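Local coordinates for Lmo0135 protein (PDB 5ISU) that probably binds peptides outside the cell as the substrate-binding component of an ABC transporter, at residues Ala261-Asn266 / Tyr393-Asn398; Leu342-Leu347 / Val369-Lys374. All coordinates share one frame; numbering follows the deposited sequence.

Contact 1: Ala261-Asn266 / Tyr393-Asn398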
ATOM      1  N   ALA A 261       5.127   5.506  14.922  1.00 41.35           N
ATOM      2  CA  ALA A 261       4.605   6.575  15.756  1.00 43.48           C
ATOM      3  C   ALA A 261       5.171   7.892  15.238  1.00 44.07           C
ATOM      4  O   ALA A 261       6.325   7.958  14.885  1.00 43.95           O
ATOM      5  CB  ALA A 261       5.022   6.362  17.186  1.00 45.54           C
ATOM      6  N   THR A 262       4.350   8.930  15.195  1.00 46.55           N
ATOM      7  CA  THR A 262       4.775  10.257  14.748  1.00 47.95           C
ATOM      8  C   THR A 262       4.895  11.166  15.950  1.00 46.03           C
ATOM      9  O   THR A 262       4.118  11.040  16.874  1.00 46.08           O
ATOM     10  CB  THR A 262       3.692  10.926  13.889  1.00 52.06           C
ATOM     11  OG1 THR A 262       2.557  11.221  14.714  1.00 60.02           O
ATOM     12  CG2 THR A 262       3.248  10.044  12.745  1.00 51.72           C
ATOM     13  N   PHE A 263       5.835  12.105  15.929  1.00 46.59           N
ATOM     14  CA  PHE A 263       5.972  13.094  17.024  1.00 47.33           C
ATOM     15  C   PHE A 263       5.495  14.424  16.458  1.00 48.10           C
ATOM     16  O   PHE A 263       6.089  14.925  15.505  1.00 45.52           O
ATOM     17  CB  PHE A 263       7.408  13.200  17.528  1.00 47.82           C
ATOM     18  CG  PHE A 263       7.946  11.912  18.115  1.00 45.86           C
ATOM     19  CD1 PHE A 263       7.425  11.401  19.289  1.00 46.61           C
ATOM     20  CD2 PHE A 263       9.018  11.255  17.527  1.00 45.08           C
ATOM     21  CE1 PHE A 263       7.919  10.226  19.835  1.00 46.44           C
ATOM     22  CE2 PHE A 263       9.525  10.088  18.074  1.00 43.34           C
ATOM     23  CZ  PHE A 263       8.973   9.575  19.230  1.00 44.99           C
ATOM     24  N   ASN A 264       4.410  14.967  17.019  1.00 49.94           N
ATOM     25  CA  ASN A 264       3.810  16.217  16.506  1.00 53.86           C
ATOM     26  C   ASN A 264       4.612  17.461  16.876  1.00 56.06           C
ATOM     27  O   ASN A 264       4.466  17.997  17.980  1.00 57.92           O
ATOM     28  CB  ASN A 264       2.375  16.374  17.019  1.00 56.32           C
ATOM     29  CG  ASN A 264       1.594  17.465  16.282  1.00 58.81           C
ATOM     30  OD1 ASN A 264       2.148  18.225  15.490  1.00 59.25           O
ATOM     31  ND2 ASN A 264       0.290  17.521  16.524  1.00 61.07           N
ATOM     32  N   GLU A 265       5.422  17.949  15.940  1.00 56.53           N
ATOM     33  CA  GLU A 265       6.234  19.138  16.193  1.00 60.68           C
ATOM     34  C   GLU A 265       5.442  20.455  16.329  1.00 62.96           C
ATOM     35  O   GLU A 265       6.040  21.492  16.586  1.00 66.76           O
ATOM     36  CB  GLU A 265       7.362  19.262  15.173  1.00 62.49           C
ATOM     37  CG  GLU A 265       8.295  18.064  15.232  1.00 61.11           C
ATOM     38  CD  GLU A 265       9.537  18.200  14.366  1.00 63.30           C
ATOM     39  OE1 GLU A 265       9.985  19.337  14.110  1.00 63.92           O
ATOM     40  OE2 GLU A 265      10.101  17.146  13.984  1.00 63.80           O
ATOM     41  N   ASN A 266       4.121  20.422  16.135  1.00 63.71           N
ATOM     42  CA  ASN A 266       3.300  21.622  16.387  1.00 68.51           C
ATOM     43  C   ASN A 266       3.206  21.870  17.911  1.00 69.75           C
ATOM     44  O   ASN A 266       2.924  22.991  18.339  1.00 70.47           O
ATOM     45  CB  ASN A 266       1.906  21.534  15.752  1.00 70.50           C
ATOM     46  CG  ASN A 266       1.935  21.689  14.236  1.00 72.93           C
ATOM     47  OD1 ASN A 266       2.935  22.136  13.654  1.00 73.06           O
ATOM     48  ND2 ASN A 266       0.817  21.351  13.588  1.00 74.98           N
ATOM     49  N   TYR A 393      -2.638  16.323  19.468  1.00 67.23           N
ATOM     50  CA  TYR A 393      -1.905  15.075  19.673  1.00 64.57           C
ATOM     51  C   TYR A 393      -0.408  15.303  19.810  1.00 62.50           C
ATOM     52  O   TYR A 393       0.183  16.073  19.068  1.00 60.88           O
ATOM     53  CB  TYR A 393      -2.189  14.071  18.529  1.00 62.17           C
ATOM     54  CG  TYR A 393      -1.682  14.457  17.125  1.00 60.70           C
ATOM     55  CD1 TYR A 393      -2.440  15.280  16.286  1.00 62.55           C
ATOM     56  CD2 TYR A 393      -0.481  13.949  16.624  1.00 58.68           C
ATOM     57  CE1 TYR A 393      -2.005  15.620  15.013  1.00 60.62           C
ATOM     58  CE2 TYR A 393      -0.043  14.274  15.345  1.00 57.94           C
ATOM     59  CZ  TYR A 393      -0.811  15.120  14.547  1.00 59.48           C
ATOM     60  OH  TYR A 393      -0.398  15.466  13.278  1.00 57.35           O
ATOM     61  N   SER A 394       0.197  14.639  20.784  1.00 62.02           N
ATOM     62  CA  SER A 394       1.638  14.703  20.953  1.00 60.66           C
ATOM     63  C   SER A 394       2.196  13.610  20.052  1.00 56.90           C
ATOM     64  O   SER A 394       3.184  13.796  19.344  1.00 56.77           O
ATOM     65  CB  SER A 394       2.035  14.436  22.405  1.00 61.43           C
ATOM     66  OG  SER A 394       1.224  15.176  23.298  1.00 63.91           O
ATOM     67  N   ILE A 395       1.529  12.464  20.081  1.00 56.06           N
ATOM     68  CA  ILE A 395       1.935  11.299  19.304  1.00 53.84           C
ATOM     69  C   ILE A 395       0.712  10.683  18.647  1.00 54.21           C
ATOM     70  O   ILE A 395      -0.379  10.666  19.238  1.00 56.02           O
ATOM     71  CB  ILE A 395       2.583  10.234  20.221  1.00 53.13           C
ATOM     72  CG1 ILE A 395       3.802  10.823  20.941  1.00 53.27           C
ATOM     73  CG2 ILE A 395       2.971   8.987  19.422  1.00 51.87           C
ATOM     74  CD1 ILE A 395       4.402   9.906  21.984  1.00 53.99           C
ATOM     75  N   ALA A 396       0.897  10.201  17.420  1.00 52.49           N
ATOM     76  CA  ALA A 396      -0.143   9.514  16.676  1.00 52.16           C
ATOM     77  C   ALA A 396       0.429   8.216  16.076  1.00 51.34           C
ATOM     78  O   ALA A 396       1.514   8.207  15.493  1.00 50.64           O
ATOM     79  CB  ALA A 396      -0.693  10.406  15.590  1.00 53.95           C
ATOM     80  N   LEU A 397      -0.292   7.122  16.259  1.00 50.27           N
ATOM     81  CA  LEU A 397       0.112   5.841  15.704  1.00 50.99           C
ATOM     82  C   LEU A 397      -0.450   5.758  14.307  1.00 51.19           C
ATOM     83  O   LEU A 397      -1.620   6.064  14.089  1.00 51.86           O
ATOM     84  CB  LEU A 397      -0.407   4.688  16.552  1.00 49.35           C
ATOM     85  CG  LEU A 397       0.067   4.759  17.995  1.00 50.23           C
ATOM     86  CD1 LEU A 397      -0.531   3.626  18.805  1.00 51.84           C
ATOM     87  CD2 LEU A 397       1.594   4.739  18.060  1.00 49.96           C
ATOM     88  N   ASN A 398       0.376   5.342  13.355  1.00 50.62           N
ATOM     89  CA  ASN A 398      -0.087   5.258  11.983  1.00 50.91           C
ATOM     90  C   ASN A 398       0.648   4.159  11.232  1.00 46.64           C
ATOM     91  O   ASN A 398       1.493   3.436  11.795  1.00 41.83           O
ATOM     92  CB  ASN A 398       0.146   6.614  11.311  1.00 56.39           C
ATOM     93  CG  ASN A 398      -0.965   6.999  10.349  1.00 62.45           C
ATOM     94  OD1 ASN A 398      -1.671   6.151   9.775  1.00 62.43           O
ATOM     95  ND2 ASN A 398      -1.142   8.297  10.188  1.00 66.77           N
TER
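N264 lays its side-chain amide over the Y393 ring: ND2 sits 3.2 Å above the plane, over the ring centre, with amide and ring planes 30° apart. CG of N264 is anti to the backbone N (chi1 -167°), which turns CG toward segment 393-398, and ND2 also donates to Y393 O at 2.9 Å. Asparagine suits this corner because both ends of its amide are used: OD1 accepts from N266 N, closing an Asx turn just after the strand, and takes a further bond from N423. The phenol of Y393 reaches on to the carbonyl of Y421. N264 N gives S394 O a nearly straight bond (2.9 Å, 176°). Before this turn, residues 261-263 and 395-397 form an antiparallel ladder in the mixed sheet of a periplasmic-binding-protein fold, with T262 and A396 as its hydrogen-bonded pair. A396 O is gripped twice, by T262 N at 2.9 Å and by T262 OG1, which comes in on a lone pair at 3.3 Å; the small A396 side chain lets the hydroxyl lie close. The return bond, A396 N to T262 O, is weak. The opposite face is apolar, its side chains meeting by van der Waals contact alone: A261 CB touches I395 CG2 and lies 3.9 Å from L397 CD2, while F263 CD1 lies 4.0 Å from I395 CG1, the two side chains pointing the same way. Helices 273-281 and 351-365 pack against this side.

Contact 2: Leu342-Leu347 / Val369-Lys374; sequences LTVYYL and VTLDLK
V369 opens the contact with its CG1 against L342 CD1 at 3.9 Å, two branched apolar side chains meeting. T370 offers its carbonyl to L342 N in a nearly straight bond of 2.9 Å. L371 has CG anti to the backbone N (chi1 -174°) and spreads its two methyls over neighbours on the first strand: CD1 meets L342 CB, and CD2 meets V344 CG1 at 3.7 Å. D372 is held to strand 342-347 through both backbone polar atoms, N to L342 O and O from V344 N (3.1 Å), while its CB points to the same face as that of T343; the carboxylate has K341 as a long, weak ionic partner. L373 returns to the apolar face, where CD1 packs on V344 CG1 and CB lies at the edge of the Y346 ring; helix 351-365 covers this side. K374 donates its N to V344 O (2.9 Å). Its aliphatic part then covers Y345, with CB 3.9 Å from the ring centroid in a CH-pi contact and CG 3.6 Å from CZ, a good use of a long side chain on an exposed residue, whose ammonium end can probably remain in water. Parallel neighbours joined through helix 351-365 make this a beta-alpha-beta unit of the binding-protein fold.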
ATOM      1  N   LEU A 342       1.660  14.266  28.080  1.00 79.79           N
ATOM      2  CA  LEU A 342       1.601  14.066  26.630  1.00 75.73           C
ATOM      3  C   LEU A 342       0.450  13.163  26.259  1.00 74.54           C
ATOM      4  O   LEU A 342       0.022  12.334  27.060  1.00 78.14           O
ATOM      5  CB  LEU A 342       2.906  13.470  26.104  1.00 71.37           C
ATOM      6  CG  LEU A 342       4.163  14.324  26.258  1.00 71.99           C
ATOM      7  CD1 LEU A 342       5.361  13.579  25.681  1.00 68.33           C
ATOM      8  CD2 LEU A 342       3.994  15.685  25.580  1.00 72.40           C
ATOM      9  N   THR A 343      -0.038  13.326  25.033  1.00 71.09           N
ATOM     10  CA  THR A 343      -1.160  12.557  24.529  1.00 70.12           C
ATOM     11  C   THR A 343      -0.778  11.657  23.351  1.00 67.69           C
ATOM     12  O   THR A 343      -0.025  12.066  22.453  1.00 64.31           O
ATOM     13  CB  THR A 343      -2.311  13.490  24.084  1.00 73.98           C
ATOM     14  OG1 THR A 343      -1.826  14.454  23.133  1.00 74.61           O
ATOM     15  CG2 THR A 343      -2.898  14.233  25.282  1.00 77.24           C
ATOM     16  N   VAL A 344      -1.274  10.419  23.376  1.00 64.76           N
ATOM     17  CA  VAL A 344      -1.080   9.489  22.262  1.00 61.87           C
ATOM     18  C   VAL A 344      -2.457   9.228  21.664  1.00 63.67           C
ATOM     19  O   VAL A 344      -3.361   8.747  22.344  1.00 66.94           O
ATOM     20  CB  VAL A 344      -0.366   8.183  22.653  1.00 60.52           C
ATOM     21  CG1 VAL A 344      -1.038   7.490  23.841  1.00 62.54           C
ATOM     22  CG2 VAL A 344      -0.275   7.249  21.446  1.00 58.24           C
ATOM     23  N   TYR A 345      -2.630   9.615  20.406  1.00 64.42           N
ATOM     24  CA  TYR A 345      -3.903   9.439  19.706  1.00 66.65           C
ATOM     25  C   TYR A 345      -3.792   8.250  18.773  1.00 62.72           C
ATOM     26  O   TYR A 345      -2.837   8.135  18.030  1.00 57.89           O
ATOM     27  CB  TYR A 345      -4.291  10.713  18.925  1.00 67.01           C
ATOM     28  CG  TYR A 345      -5.016  11.786  19.731  1.00 68.85           C
ATOM     29  CD1 TYR A 345      -4.345  12.566  20.678  1.00 69.69           C
ATOM     30  CD2 TYR A 345      -6.370  12.054  19.503  1.00 72.12           C
ATOM     31  CE1 TYR A 345      -5.013  13.554  21.403  1.00 72.92           C
ATOM     32  CE2 TYR A 345      -7.045  13.037  20.223  1.00 75.43           C
ATOM     33  CZ  TYR A 345      -6.369  13.783  21.169  1.00 76.26           C
ATOM     34  OH  TYR A 345      -7.050  14.768  21.863  1.00 82.78           O
ATOM     35  N   TYR A 346      -4.793   7.382  18.809  1.00 65.64           N
ATOM     36  CA  TYR A 346      -4.808   6.186  17.984  1.00 62.56           C
ATOM     37  C   TYR A 346      -6.254   5.747  17.723  1.00 66.42           C
ATOM     38  O   TYR A 346      -7.201   6.367  18.223  1.00 66.67           O
ATOM     39  CB  TYR A 346      -3.982   5.087  18.674  1.00 59.16           C
ATOM     40  CG  TYR A 346      -4.478   4.694  20.045  1.00 59.16           C
ATOM     41  CD1 TYR A 346      -4.135   5.437  21.176  1.00 59.40           C
ATOM     42  CD2 TYR A 346      -5.267   3.562  20.219  1.00 59.70           C
ATOM     43  CE1 TYR A 346      -4.594   5.083  22.435  1.00 61.74           C
ATOM     44  CE2 TYR A 346      -5.733   3.194  21.469  1.00 62.16           C
ATOM     45  CZ  TYR A 346      -5.396   3.952  22.576  1.00 63.10           C
ATOM     46  OH  TYR A 346      -5.862   3.581  23.806  1.00 63.18           O
ATOM     47  N   LEU A 347      -6.416   4.703  16.914  1.00 65.77           N
ATOM     48  CA  LEU A 347      -7.740   4.167  16.574  1.00 68.08           C
ATOM     49  C   LEU A 347      -8.367   3.418  17.765  1.00 68.16           C
ATOM     50  O   LEU A 347      -7.712   2.587  18.390  1.00 65.61           O
ATOM     51  CB  LEU A 347      -7.615   3.229  15.368  1.00 67.54           C
ATOM     52  CG  LEU A 347      -7.154   3.877  14.058  1.00 68.16           C
ATOM     53  CD1 LEU A 347      -6.668   2.840  13.052  1.00 67.49           C
ATOM     54  CD2 LEU A 347      -8.260   4.733  13.454  1.00 72.50           C
ATOM     55  N   VAL A 369       8.220  10.545  32.213  1.00 79.68           N
ATOM     56  CA  VAL A 369       7.285  11.241  31.301  1.00 78.33           C
ATOM     57  C   VAL A 369       5.885  10.633  31.420  1.00 77.56           C
ATOM     58  O   VAL A 369       5.738   9.422  31.323  1.00 74.14           O
ATOM     59  CB  VAL A 369       7.759  11.153  29.823  1.00 74.02           C
ATOM     60  CG1 VAL A 369       6.743  11.793  28.874  1.00 71.78           C
ATOM     61  CG2 VAL A 369       9.133  11.791  29.659  1.00 73.57           C
ATOM     62  N   THR A 370       4.868  11.476  31.620  1.00 80.10           N
ATOM     63  CA  THR A 370       3.478  11.016  31.755  1.00 82.30           C
ATOM     64  C   THR A 370       2.772  11.064  30.401  1.00 80.96           C
ATOM     65  O   THR A 370       2.719  12.121  29.762  1.00 82.50           O
ATOM     66  CB  THR A 370       2.686  11.878  32.763  1.00 86.47           C
ATOM     67  OG1 THR A 370       3.392  11.933  34.006  1.00 88.94           O
ATOM     68  CG2 THR A 370       1.283  11.307  33.001  1.00 87.16           C
ATOM     69  N   LEU A 371       2.229   9.923  29.974  1.00 79.35           N
ATOM     70  CA  LEU A 371       1.528   9.818  28.697  1.00 77.68           C
ATOM     71  C   LEU A 371       0.071   9.450  28.941  1.00 78.84           C
ATOM     72  O   LEU A 371      -0.211   8.500  29.666  1.00 78.90           O
ATOM     73  CB  LEU A 371       2.179   8.741  27.822  1.00 74.03           C
ATOM     74  CG  LEU A 371       1.659   8.588  26.386  1.00 71.04           C
ATOM     75  CD1 LEU A 371       2.089   9.779  25.555  1.00 70.99           C
ATOM     76  CD2 LEU A 371       2.155   7.298  25.739  1.00 69.77           C
ATOM     77  N   ASP A 372      -0.842  10.203  28.330  1.00 80.93           N
ATOM     78  CA  ASP A 372      -2.283   9.970  28.444  1.00 82.73           C
ATOM     79  C   ASP A 372      -2.782   9.325  27.168  1.00 78.64           C
ATOM     80  O   ASP A 372      -2.558   9.863  26.087  1.00 74.47           O
ATOM     81  CB  ASP A 372      -3.037  11.297  28.606  1.00 88.71           C
ATOM     82  CG  ASP A 372      -2.767  11.987  29.934  1.00 94.17           C
ATOM     83  OD1 ASP A 372      -2.666  11.302  30.980  1.00 97.58           O
ATOM     84  OD2 ASP A 372      -2.716  13.234  29.930  1.00 95.70           O
ATOM     85  N   LEU A 373      -3.474   8.194  27.287  1.00 78.77           N
ATOM     86  CA  LEU A 373      -4.042   7.512  26.117  1.00 77.14           C
ATOM     87  C   LEU A 373      -5.302   8.211  25.685  1.00 80.07           C
ATOM     88  O   LEU A 373      -6.152   8.526  26.515  1.00 82.35           O
ATOM     89  CB  LEU A 373      -4.358   6.041  26.404  1.00 77.08           C
ATOM     90  CG  LEU A 373      -3.188   5.079  26.309  1.00 74.02           C
ATOM     91  CD1 LEU A 373      -2.016   5.538  27.153  1.00 75.04           C
ATOM     92  CD2 LEU A 373      -3.660   3.690  26.713  1.00 76.67           C
ATOM     93  N   LYS A 374      -5.426   8.450  24.384  1.00 80.55           N
ATOM     94  CA  LYS A 374      -6.596   9.116  23.864  1.00 81.59           C
ATOM     95  C   LYS A 374      -7.082   8.337  22.642  1.00 76.59           C
ATOM     96  O   LYS A 374      -6.910   8.768  21.510  1.00 76.37           O
ATOM     97  CB  LYS A 374      -6.287  10.597  23.568  1.00 83.41           C
ATOM     98  CG  LYS A 374      -7.476  11.544  23.769  1.00 91.42           C
ATOM     99  CD  LYS A 374      -7.997  11.473  25.210  1.00 94.79           C
ATOM    100  CE  LYS A 374      -9.017  12.544  25.555  1.00 99.99           C
ATOM    101  NZ  LYS A 374      -8.407  13.897  25.665  1.00102.47           N
TER

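Contacts 1 and 2 have centres about 9 Å apart and belong to one mixed sheet. Strand 341-347 is their common neighbour: it pairs in parallel with 370-376 on one side and with 395-400 on the other, and 395-400 in turn pairs antiparallel with 248-263. The local order is therefore 248-263, 395-400, 341-347, 370-376. Backbone bonding continues between the contacts, where I395 O and Y345 N lie 2.7 Å apart, and S394 OG bonds T343 N. Along the chain contact 2 is nested within the loop closed by contact 1, so the beta-alpha-beta unit is built into a sheet in which 395-400 also pairs with 248-263, from before the unit.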